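Cystathionine beta-lyase family protein, YNBB B.subtilis ortholog (Clostridium acetobutylicum, PDB 3HVY) is probably a pyridoxal-phosphate-dependent lyase of the methionine gamma-lyase family, acting on sulfur amino acids, and may take part in aluminium resistance. Local coordinates at residues D[314-319]-D[324-329]; D[183-188]-D[332-337]; D[108-113]-D[146-151]. All coordinates share one frame; numbering follows the deposited sequence.

Interaction 1 (D[314-319]-D[324-329]); sequences IMELAG and PKYNDK
Glu316 reaches from the last turn of helix 287-317 to the loop 324-329 and meets Tyr326 and Lys325. The packed part is small. Carboxylate oxygen OE1 lies 3.6 Å from Tyr326 CD1, and the carboxylate and ring planes stand nearly perpendicular, 87° apart. Glu316 gets there with CG anti to its own N (chi1 174°) and the chain extended beyond it. Arg313 links the two groups, with a salt bridge to the same OE1 and a cation-pi contact with the Tyr326 ring. Glu316 OE2 lies 3.9 Å from Lys325 CD, the side chains crossing at about a right angle.

The remainder is filled by water, one molecule on each carboxylate oxygen. Glu316 OE2 and Lys325 NZ stay 4.2 Å apart, beyond a salt bridge. The water between them donates to OE2 at 2.7 Å and accepts from Lys325 NZ at 3.0 Å. The water on OE1 bonds it weakly and accepts from Tyr326 N at 2.9 Å. Lys325 NZ also forms a salt bridge with Asp321. Within the loop, Lys325 N donates to Asp328 OD2 across a type I turn. No direct hydrogen bond joins the two segments; waters carry their polar link, which is probably adaptable at this surface.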
# COMPACT_ATOMS: atom_id res chain seq x y z
N ILE D 314 38.56 1.12 15.27
CA ILE D 314 38.35 1.10 16.71
C ILE D 314 38.54 -0.30 17.32
O ILE D 314 39.12 -0.43 18.38
CB ILE D 314 37.03 1.76 17.14
CG1 ILE D 314 37.14 2.19 18.62
CG2 ILE D 314 35.79 0.85 16.88
CD1 ILE D 314 35.84 2.94 19.17
N MSE D 315 38.11 -1.36 16.64
CA MSE D 315 38.27 -2.69 17.23
C MSE D 315 39.78 -3.03 17.23
O MSE D 315 40.29 -3.70 18.11
CB MSE D 315 37.44 -3.73 16.47
CG MSE D 315 35.93 -3.46 16.49
SE MSE D 315 35.24 -3.32 18.28
CE MSE D 315 35.34 -5.20 18.78
N GLU D 316 40.48 -2.57 16.20
CA GLU D 316 41.94 -2.74 16.16
C GLU D 316 42.64 -1.97 17.31
O GLU D 316 43.52 -2.53 17.99
CB GLU D 316 42.44 -2.28 14.81
CG GLU D 316 43.91 -2.25 14.60
CD GLU D 316 44.22 -2.12 13.15
OE1 GLU D 316 43.98 -1.04 12.56
OE2 GLU D 316 44.66 -3.14 12.60
N LEU D 317 42.23 -0.72 17.54
CA LEU D 317 42.73 0.03 18.68
C LEU D 317 42.50 -0.73 19.99
O LEU D 317 43.31 -0.66 20.92
CB LEU D 317 42.10 1.41 18.74
CG LEU D 317 42.40 2.36 17.60
CD1 LEU D 317 42.18 3.82 18.00
CD2 LEU D 317 43.84 2.11 17.14
N ALA D 318 41.42 -1.50 20.03
CA ALA D 318 41.08 -2.33 21.18
C ALA D 318 41.85 -3.65 21.27
O ALA D 318 41.63 -4.41 22.20
CB ALA D 318 39.56 -2.62 21.17
N GLY D 319 42.66 -3.97 20.27
CA GLY D 319 43.49 -5.17 20.29
C GLY D 319 43.09 -6.27 19.32
O GLY D 319 43.78 -7.26 19.22
N PRO D 324 38.42 -6.32 6.41
CA PRO D 324 39.67 -5.68 6.01
C PRO D 324 40.15 -4.68 7.04
O PRO D 324 39.41 -4.36 8.00
CB PRO D 324 39.27 -4.91 4.73
CG PRO D 324 37.97 -5.50 4.31
CD PRO D 324 37.29 -5.91 5.56
N LYS D 325 41.37 -4.17 6.84
CA LYS D 325 41.92 -3.15 7.74
C LYS D 325 41.28 -1.83 7.37
O LYS D 325 40.76 -1.71 6.29
CB LYS D 325 43.43 -3.06 7.61
CG LYS D 325 44.10 -4.40 7.89
CD LYS D 325 43.82 -4.96 9.24
CE LYS D 325 44.39 -6.41 9.25
NZ LYS D 325 44.46 -6.84 10.61
N TYR D 326 41.32 -0.89 8.28
CA TYR D 326 40.69 0.40 8.09
C TYR D 326 41.11 1.14 6.85
O TYR D 326 40.32 1.86 6.26
CB TYR D 326 40.94 1.28 9.32
CG TYR D 326 42.28 1.92 9.45
CD1 TYR D 326 43.41 1.16 9.73
CD2 TYR D 326 42.43 3.30 9.37
CE1 TYR D 326 44.63 1.72 9.90
CE2 TYR D 326 43.67 3.89 9.58
CZ TYR D 326 44.76 3.10 9.84
OH TYR D 326 46.00 3.62 10.05
N ASN D 327 42.35 0.93 6.43
CA ASN D 327 42.87 1.58 5.27
C ASN D 327 42.97 0.71 4.06
O ASN D 327 43.58 1.13 3.11
CB ASN D 327 44.18 2.31 5.56
CG ASN D 327 45.32 1.36 5.84
OD1 ASN D 327 45.11 0.18 6.07
ND2 ASN D 327 46.52 1.88 5.82
N ASP D 328 42.40 -0.51 4.11
CA ASP D 328 42.17 -1.30 2.90
C ASP D 328 40.94 -0.74 2.24
O ASP D 328 39.87 -0.72 2.83
CB ASP D 328 41.84 -2.76 3.23
CG ASP D 328 43.04 -3.53 3.72
OD1 ASP D 328 44.16 -3.25 3.26
OD2 ASP D 328 42.86 -4.45 4.54
N LYS D 329 41.09 -0.26 1.02
CA LYS D 329 39.96 0.34 0.30
C LYS D 329 38.91 -0.75 -0.02
O LYS D 329 39.22 -1.84 -0.47
CB LYS D 329 40.41 1.12 -0.95
CG LYS D 329 41.40 2.33 -0.64
CD LYS D 329 40.83 3.38 0.35
CE LYS D 329 41.67 4.67 0.44
NZ LYS D 329 42.90 4.56 1.25
O HOH W 1 41.88 -1.57 11.07
O HOH W 2 43.62 -5.51 13.22

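Interaction 2 (D[183-188]-D[332-337]); sequences QRSTGY and DIIQAI
Asp332 OD2 takes two hydroxyl bonds, one from Ser185 across the contact and one from Ser193 outside it. The bond from Ser185 OG to Asp332 OD2 is 2.7 Å long. It arrives from above the carboxylate plane, 43° out of it. Ser185 places its hydroxyl there with OG opposite the backbone N (chi1 -176°). Its CB follows closely, 3.3 Å from the same Asp332 OD2.

The other carboxylate oxygen is used within its own segment. Ile334 N donates to Asp332 OD1 at 3.0 Å, also from above the plane, which makes an Asx turn leading into strand 334-338. Asp332 CG sits between the backbone N and the carbonyl carbon (chi1 67°), which lets OD1 reach Ile334 N. OD2 is held by the two serines and OD1 by Ile334 N, which limits rotation of the carboxylate.

Ile334 CG1 lies against the hydroxyl in van der Waals contact, 3.9 Å from Ser185 OG. On the loop side, Gln183 NE2 donates to Ser185 O at 2.9 Å and steadies the backbone that carries the serine. Ser193 OG also accepts from Thr186 N, so it bridges the loop backbone and Asp332. The guanidinium of Arg184 bonds Thr331, beside the segment 332-337, as well as Glu229 and Asn219.

The contact joins the loop after strand 177-183 of the mixed sheet to the start of strand 334-338 of the antiparallel sheet. With three donors on its two oxygens, the carboxylate of Asp332 is probably stabilised as the anion.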
# COMPACT_ATOMS: atom_id res chain seq x y z
N GLN D 183 31.94 -14.63 -7.04
CA GLN D 183 31.30 -13.97 -5.87
C GLN D 183 32.17 -12.75 -5.45
O GLN D 183 33.33 -12.91 -5.07
CB GLN D 183 31.21 -14.98 -4.76
CG GLN D 183 30.43 -14.54 -3.55
CD GLN D 183 30.23 -15.68 -2.58
OE1 GLN D 183 29.70 -16.74 -2.95
NE2 GLN D 183 30.64 -15.47 -1.32
N ARG D 184 31.62 -11.54 -5.51
CA ARG D 184 32.37 -10.34 -5.16
C ARG D 184 32.65 -10.26 -3.65
O ARG D 184 33.80 -10.09 -3.23
CB ARG D 184 31.60 -9.11 -5.63
CG ARG D 184 32.24 -7.79 -5.28
CD ARG D 184 31.47 -6.62 -5.97
NE ARG D 184 32.04 -5.35 -5.62
CZ ARG D 184 31.58 -4.17 -6.05
NH1 ARG D 184 30.52 -4.10 -6.86
NH2 ARG D 184 32.16 -3.07 -5.65
N SER D 185 31.60 -10.38 -2.85
CA SER D 185 31.71 -10.34 -1.39
C SER D 185 32.08 -11.71 -0.79
O SER D 185 31.45 -12.72 -1.11
CB SER D 185 30.39 -9.83 -0.80
OG SER D 185 30.47 -9.68 0.59
N THR D 186 33.11 -11.76 0.04
CA THR D 186 33.49 -13.01 0.71
C THR D 186 32.33 -13.42 1.60
O THR D 186 31.57 -12.59 2.11
CB THR D 186 34.70 -12.75 1.67
OG1 THR D 186 35.79 -12.20 0.92
CG2 THR D 186 35.12 -14.01 2.46
N GLY D 187 32.15 -14.69 1.86
CA GLY D 187 31.10 -14.94 2.88
C GLY D 187 31.68 -15.00 4.30
O GLY D 187 32.32 -14.07 4.81
N TYR D 188 31.46 -16.13 4.94
CA TYR D 188 31.99 -16.32 6.26
C TYR D 188 33.41 -16.85 6.15
O TYR D 188 33.64 -18.03 6.34
CB TYR D 188 31.14 -17.32 7.05
CG TYR D 188 29.80 -16.81 7.52
CD1 TYR D 188 29.58 -15.45 7.75
CD2 TYR D 188 28.78 -17.70 7.83
CE1 TYR D 188 28.38 -14.99 8.22
CE2 TYR D 188 27.56 -17.26 8.31
CZ TYR D 188 27.37 -15.90 8.51
OH TYR D 188 26.16 -15.47 8.98
N ASP D 332 32.93 -3.88 -0.62
CA ASP D 332 31.61 -4.12 -0.09
C ASP D 332 31.48 -3.46 1.30
O ASP D 332 32.39 -2.78 1.75
CB ASP D 332 31.26 -5.60 -0.09
CG ASP D 332 32.10 -6.39 0.85
OD1 ASP D 332 32.57 -5.78 1.82
OD2 ASP D 332 32.27 -7.61 0.66
N ILE D 333 30.32 -3.62 1.93
CA ILE D 333 30.03 -2.99 3.23
C ILE D 333 30.32 -3.86 4.46
O ILE D 333 30.01 -3.48 5.58
CB ILE D 333 28.55 -2.48 3.33
CG1 ILE D 333 27.54 -3.60 3.17
CG2 ILE D 333 28.26 -1.35 2.29
CD1 ILE D 333 26.12 -3.25 3.63
N ILE D 334 30.94 -5.00 4.25
CA ILE D 334 31.14 -5.95 5.33
C ILE D 334 32.44 -5.71 6.10
O ILE D 334 33.46 -5.37 5.49
CB ILE D 334 31.22 -7.38 4.81
CG1 ILE D 334 30.02 -7.72 3.91
CG2 ILE D 334 31.35 -8.39 5.98
CD1 ILE D 334 28.71 -7.44 4.56
N GLN D 335 32.40 -5.92 7.44
CA GLN D 335 33.56 -5.82 8.29
C GLN D 335 33.58 -7.05 9.15
O GLN D 335 32.59 -7.34 9.81
CB GLN D 335 33.48 -4.63 9.24
CG GLN D 335 34.75 -4.41 10.07
CD GLN D 335 35.99 -4.27 9.19
OE1 GLN D 335 36.00 -3.45 8.29
NE2 GLN D 335 37.05 -5.04 9.48
N ALA D 336 34.73 -7.72 9.19
CA ALA D 336 34.96 -8.91 10.03
C ALA D 336 35.88 -8.55 11.21
O ALA D 336 36.77 -7.71 11.07
CB ALA D 336 35.55 -10.09 9.18
N ILE D 337 35.64 -9.18 12.35
CA ILE D 337 36.39 -8.94 13.56
C ILE D 337 36.70 -10.33 14.18
O ILE D 337 35.78 -11.11 14.40
CB ILE D 337 35.56 -8.15 14.59
CG1 ILE D 337 34.91 -6.87 13.98
CG2 ILE D 337 36.41 -7.84 15.87
CD1 ILE D 337 33.85 -6.24 14.89

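Interaction 3 (D[108-113]-D[146-151]); sequences ALFGNL and REYGVK
Phe110 and Tyr148 meet through their ring carbons, CE1 of Phe110 lying 4.1 Å from CD2 of Tyr148. Tyr148 CD2 comes in at the edge of the Phe110 ring, near its plane. The two side chains cross at about a right angle. Beside them, Leu113 and Val150 make a second apolar pair. Leu113 CD1 touches Val150 CG1 at 4.1 Å, and Leu113 CB lies 4.2 Å from Val150 CG2. Both methyls of the valine therefore face the leucine, one at its branch end and one at its root. Val150 sends CG1 opposite its backbone N (chi1 179°) and CG2 opposite its carbonyl carbon. No hydrogen bond crosses this contact, and all four side chains are buried.

Around these pairs, local bonds shape the backbone. Asn112 ND2 donates to Ala108 O at 3.1 Å, in the carbonyl plane and on a lone pair, just past the helix end. On the other segment, Gly149 N bonds to Arg146 O at 3.0 Å. Gly149 turns the chain with positive phi between Tyr148 and Val150, the two residues that reach the helix segment.

Arg270 makes a cation-pi contact with Phe110, and a second subunit also closes in: its Phe110 packs on Tyr148, its Pro274 on Phe110, and its Arg114 forms a salt bridge with Glu147.

Leu113 also rests on Met119 of strand 118-121 and Leu179 of strand 177-183. The contact thus joins the C-terminal end of helix 101-111 to the loop entering strand 151-154, at the outer edge of the mixed sheet and beside the subunit interface.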
# COMPACT_ATOMS: atom_id res chain seq x y z
N ALA D 108 19.36 -16.02 -12.33
CA ALA D 108 20.39 -15.70 -13.31
C ALA D 108 21.13 -16.98 -13.74
O ALA D 108 21.41 -17.16 -14.91
CB ALA D 108 21.36 -14.66 -12.79
N LEU D 109 21.38 -17.90 -12.79
CA LEU D 109 22.03 -19.15 -13.09
C LEU D 109 21.12 -20.12 -13.84
O LEU D 109 21.47 -20.55 -14.94
CB LEU D 109 22.58 -19.79 -11.81
CG LEU D 109 23.63 -18.92 -11.06
CD1 LEU D 109 23.89 -19.49 -9.63
CD2 LEU D 109 24.88 -18.82 -11.92
N PHE D 110 19.96 -20.44 -13.27
CA PHE D 110 19.03 -21.36 -13.91
C PHE D 110 18.72 -20.92 -15.32
O PHE D 110 18.79 -21.70 -16.25
CB PHE D 110 17.72 -21.51 -13.14
CG PHE D 110 17.74 -22.59 -12.13
CD1 PHE D 110 17.58 -23.91 -12.51
CD2 PHE D 110 17.91 -22.30 -10.78
CE1 PHE D 110 17.62 -24.96 -11.57
CE2 PHE D 110 17.98 -23.36 -9.83
CZ PHE D 110 17.81 -24.67 -10.24
N GLY D 111 18.44 -19.65 -15.50
CA GLY D 111 18.06 -19.20 -16.82
C GLY D 111 19.09 -19.38 -17.91
O GLY D 111 18.73 -19.57 -19.10
N ASN D 112 20.35 -19.36 -17.52
CA ASN D 112 21.46 -19.38 -18.47
C ASN D 112 22.22 -20.69 -18.54
O ASN D 112 23.32 -20.76 -19.07
CB ASN D 112 22.36 -18.16 -18.19
CG ASN D 112 21.72 -16.86 -18.69
OD1 ASN D 112 21.64 -16.68 -19.88
ND2 ASN D 112 21.22 -15.96 -17.78
N LEU D 113 21.59 -21.75 -18.03
CA LEU D 113 22.17 -23.08 -18.01
C LEU D 113 21.13 -24.11 -18.45
O LEU D 113 19.94 -23.95 -18.21
CB LEU D 113 22.67 -23.45 -16.60
CG LEU D 113 23.94 -22.68 -16.23
CD1 LEU D 113 24.14 -22.65 -14.72
CD2 LEU D 113 25.17 -23.17 -17.00
N ARG D 146 21.90 -29.48 -10.55
CA ARG D 146 22.34 -30.87 -10.71
C ARG D 146 21.19 -31.81 -11.07
O ARG D 146 21.37 -32.72 -11.90
CB ARG D 146 22.99 -31.33 -9.42
CG ARG D 146 23.47 -32.81 -9.37
CD ARG D 146 23.91 -33.23 -7.97
NE ARG D 146 22.76 -33.27 -7.04
CZ ARG D 146 21.81 -34.23 -7.01
NH1 ARG D 146 21.86 -35.26 -7.87
NH2 ARG D 146 20.80 -34.17 -6.14
N GLU D 147 20.05 -31.63 -10.42
CA GLU D 147 18.87 -32.44 -10.71
C GLU D 147 18.36 -32.17 -12.12
O GLU D 147 17.63 -32.98 -12.68
CB GLU D 147 17.73 -32.20 -9.70
CG GLU D 147 18.00 -32.64 -8.29
CD GLU D 147 16.95 -32.16 -7.30
OE1 GLU D 147 15.74 -32.30 -7.56
OE2 GLU D 147 17.33 -31.66 -6.24
N TYR D 148 18.72 -31.01 -12.68
CA TYR D 148 18.39 -30.73 -14.07
C TYR D 148 19.55 -30.99 -15.03
O TYR D 148 19.55 -30.49 -16.15
CB TYR D 148 17.89 -29.31 -14.27
CG TYR D 148 16.47 -29.18 -13.80
CD1 TYR D 148 15.41 -29.54 -14.64
CD2 TYR D 148 16.18 -28.72 -12.52
CE1 TYR D 148 14.10 -29.46 -14.21
CE2 TYR D 148 14.87 -28.63 -12.08
CZ TYR D 148 13.84 -29.01 -12.93
OH TYR D 148 12.55 -28.95 -12.51
N GLY D 149 20.53 -31.77 -14.59
CA GLY D 149 21.60 -32.20 -15.48
C GLY D 149 22.74 -31.23 -15.64
O GLY D 149 23.61 -31.44 -16.50
N VAL D 150 22.76 -30.19 -14.83
CA VAL D 150 23.82 -29.19 -14.93
C VAL D 150 24.99 -29.65 -14.05
O VAL D 150 24.82 -29.90 -12.86
CB VAL D 150 23.33 -27.81 -14.58
CG1 VAL D 150 24.47 -26.77 -14.68
CG2 VAL D 150 22.16 -27.47 -15.50
N LYS D 151 26.16 -29.77 -14.66
CA LYS D 151 27.37 -30.17 -13.95
C LYS D 151 27.98 -28.95 -13.27
O LYS D 151 27.73 -27.80 -13.66
CB LYS D 151 28.35 -30.80 -14.95
CG LYS D 151 27.82 -32.06 -15.61
CD LYS D 151 28.72 -32.55 -16.76
CE LYS D 151 28.40 -33.99 -17.20
NZ LYS D 151 27.13 -34.19 -17.94

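In the fold
From the N terminus, interaction 3 comes first. It closes a loop of 32 residues that includes strand 118-121, and joins helix 101-111 to the approach to edge strand 151-154. Interaction 2 opens next, at 183-188, and closes only at 332-337, spanning 143 residues. It ties the mixed sheet to the antiparallel sheet. Interaction 1 is nested inside that span and links the end of helix 287-317 to the loop between strands 321-323 and 334-338. Interactions 1 and 2 touch, through Pro324 with Gln335 and Met315 with Ile337. Interaction 3 lies apart, with its centre about 40 Å from that of interaction 1, across the chain's centre.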